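Alpha-11 giardin (Giardia intestinalis, PDB 2II2) binds calcium as an annexin and probably takes part in attachment of the parasite to the intestinal mucosa and in remodelling of its cytoskeleton. Local coordinates at residues E22-L25 against V26-T29. Numbering follows the deposited sequence. Where two conformers were deposited one is given.
Sequences EEEL and VTFT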
ATOM      1  N   GLU A  22      -1.373 -11.211  22.135  1.00 10.66           N
ATOM      2  CA  GLU A  22      -1.667 -10.425  20.939  1.00 10.27           C
ATOM      3  C   GLU A  22      -2.780  -9.414  21.186  1.00  9.59           C
ATOM      4  O   GLU A  22      -2.779  -8.331  20.586  1.00  9.83           O
ATOM      5  CB  GLU A  22      -2.037 -11.359  19.796  1.00  9.50           C
ATOM      6  CG  GLU A  22      -0.885 -12.196  19.327  1.00  9.86           C
ATOM      7  CD  GLU A  22      -1.205 -13.048  18.109  1.00 10.32           C
ATOM      8  OE1 GLU A  22      -2.374 -13.095  17.673  1.00 11.64           O
ATOM      9  OE2 GLU A  22      -0.276 -13.687  17.597  1.00 12.58           O
ATOM     10  N   GLU A  23      -3.747  -9.785  22.021  0.50 10.29           N
ATOM     11  CA  GLU A  23      -4.846  -8.887  22.355  0.50 11.39           C
ATOM     12  C   GLU A  23      -4.315  -7.635  23.055  0.50 10.14           C
ATOM     13  O   GLU A  23      -4.619  -6.509  22.661  0.50 10.84           O
ATOM     14  CB  GLU A  23      -5.876  -9.603  23.240  0.50 11.98           C
ATOM     15  CG  GLU A  23      -6.653 -10.708  22.541  0.50 13.51           C
ATOM     16  CD  GLU A  23      -7.586 -11.485  23.469  0.50 14.17           C
ATOM     17  OE1 GLU A  23      -7.347 -11.511  24.693  0.50 17.59           O
ATOM     18  OE2 GLU A  23      -8.567 -12.078  22.965  0.50 16.98           O
ATOM     19  N   GLU A  24      -3.497  -7.835  24.088  1.00  9.70           N
ATOM     20  CA  GLU A  24      -2.950  -6.715  24.820  1.00 10.41           C
ATOM     21  C   GLU A  24      -1.932  -5.919  23.999  1.00  9.84           C
ATOM     22  O   GLU A  24      -1.752  -4.720  24.232  1.00 10.32           O
ATOM     23  CB  GLU A  24      -2.359  -7.165  26.151  1.00 11.31           C
ATOM     24  CG  GLU A  24      -2.381  -6.016  27.107  1.00 16.22           C
ATOM     25  CD  GLU A  24      -2.027  -6.381  28.523  1.00 19.36           C
ATOM     26  OE1 GLU A  24      -2.026  -7.593  28.888  1.00 19.53           O
ATOM     27  OE2 GLU A  24      -1.736  -5.426  29.265  1.00 20.02           O
ATOM     28  N   LEU A  25      -1.253  -6.570  23.054  1.00  9.26           N
ATOM     29  CA  LEU A  25      -0.336  -5.829  22.208  1.00  8.91           C
ATOM     30  C   LEU A  25      -1.078  -4.791  21.378  1.00  9.30           C
ATOM     31  O   LEU A  25      -0.563  -3.689  21.138  1.00  9.52           O
ATOM     32  CB  LEU A  25       0.499  -6.769  21.347  1.00  9.42           C
ATOM     33  CG  LEU A  25       1.533  -6.114  20.434  1.00  9.41           C
ATOM     34  CD1 LEU A  25       2.562  -5.329  21.247  1.00 11.04           C
ATOM     35  CD2 LEU A  25       2.208  -7.129  19.543  1.00 10.16           C
ATOM     36  N   VAL A  26      -2.281  -5.143  20.944  1.00  8.77           N
ATOM     37  CA  VAL A  26      -3.095  -4.176  20.193  1.00  9.51           C
ATOM     38  C   VAL A  26      -3.418  -2.935  21.026  1.00  8.97           C
ATOM     39  O   VAL A  26      -3.213  -1.805  20.585  1.00  9.98           O
ATOM     40  CB  VAL A  26      -4.390  -4.817  19.678  1.00  9.73           C
ATOM     41  CG1 VAL A  26      -5.328  -3.824  19.037  1.00  9.89           C
ATOM     42  CG2 VAL A  26      -4.082  -5.931  18.672  1.00  9.99           C
ATOM     43  N   THR A  27      -3.926  -3.155  22.229  1.00  9.68           N
ATOM     44  CA  THR A  27      -4.299  -2.023  23.067  1.00 10.14           C
ATOM     45  C   THR A  27      -3.075  -1.207  23.490  1.00  9.48           C
ATOM     46  O   THR A  27      -3.134   0.027  23.562  1.00 10.73           O
ATOM     47  CB  THR A  27      -5.137  -2.478  24.266  1.00 10.98           C
ATOM     48  OG1 THR A  27      -4.370  -3.360  25.076  1.00 14.14           O
ATOM     49  CG2 THR A  27      -6.368  -3.191  23.789  1.00 13.40           C
ATOM     50  N   PHE A  28      -1.966  -1.888  23.778  1.00  9.88           N
ATOM     51  CA  PHE A  28      -0.727  -1.179  24.083  1.00  8.90           C
ATOM     52  C   PHE A  28      -0.291  -0.257  22.935  1.00  9.58           C
ATOM     53  O   PHE A  28       0.081   0.913  23.125  1.00  9.46           O
ATOM     54  CB  PHE A  28       0.394  -2.168  24.435  1.00  9.70           C
ATOM     55  CG  PHE A  28       1.711  -1.492  24.708  1.00  9.35           C
ATOM     56  CD1 PHE A  28       2.030  -1.034  25.989  1.00 10.05           C
ATOM     57  CD2 PHE A  28       2.615  -1.279  23.691  1.00  9.27           C
ATOM     58  CE1 PHE A  28       3.240  -0.400  26.230  1.00  9.70           C
ATOM     59  CE2 PHE A  28       3.811  -0.627  23.907  1.00  9.60           C
ATOM     60  CZ  PHE A  28       4.120  -0.188  25.187  1.00 10.71           C
ATOM     61  N   THR A  29      -0.335  -0.808  21.722  1.00  9.22           N
ATOM     62  CA  THR A  29       0.117  -0.085  20.545  1.00  9.25           C
ATOM     63  C   THR A  29      -0.727   1.159  20.305  1.00  9.72           C
ATOM     64  O   THR A  29      -0.215   2.162  19.831  1.00 10.42           O
ATOM     65  CB  THR A  29       0.149  -1.008  19.332  1.00  8.60           C
ATOM     66  OG1 THR A  29       1.078  -2.068  19.594  1.00  9.27           O
ATOM     67  CG2 THR A  29       0.592  -0.280  18.072  1.00 10.20           C
TER
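Thr-29 turns its hydroxyl back onto the carbonyl oxygen of Leu-25, one turn back along the same helix, where OG1 donates to Leu-25 O at 2.8 Å. Thr-29 N also donates to Leu-25 O, at 2.9 Å, and the two donors arrive from opposite faces of the carbonyl plane. A chi1 of -62° sets OG1 beside the residue's own N, which lets one residue grip the oxygen twice. OG1 also accepts from Trp-73 NE1, so this buried hydroxyl ties helix 22-29 to helix 64-73. Leu-25 CD1 passes 3.9 Å from Thr-29 OG1. This short helix, 22-29, belongs to the all-helical annexin fold, where Val-26 touches Tyr-65 and Met-69 of helix 64-73 and Ala-301 and Met-304 of helix 298-306. Its CG2 lies 3.3 Å from Glu-22 O, the acceptor for Val-26 N. At exposed Thr-27, OG1 sits 3.1 Å from Glu-24 O; that oxygen takes a bond from Phe-28 N with an N-H...O angle of 165°. Phe-28 CG is anti to the backbone N (chi1 178°), sending the ring away from this turn toward Val-13 and Trp-32. Glu-22, whose OE1 is hydrogen-bonded to Asn-297 ND2, has its side chain about 4 Å from that of Ile-60, part of a calcium site of this protein that holds no ion in this model.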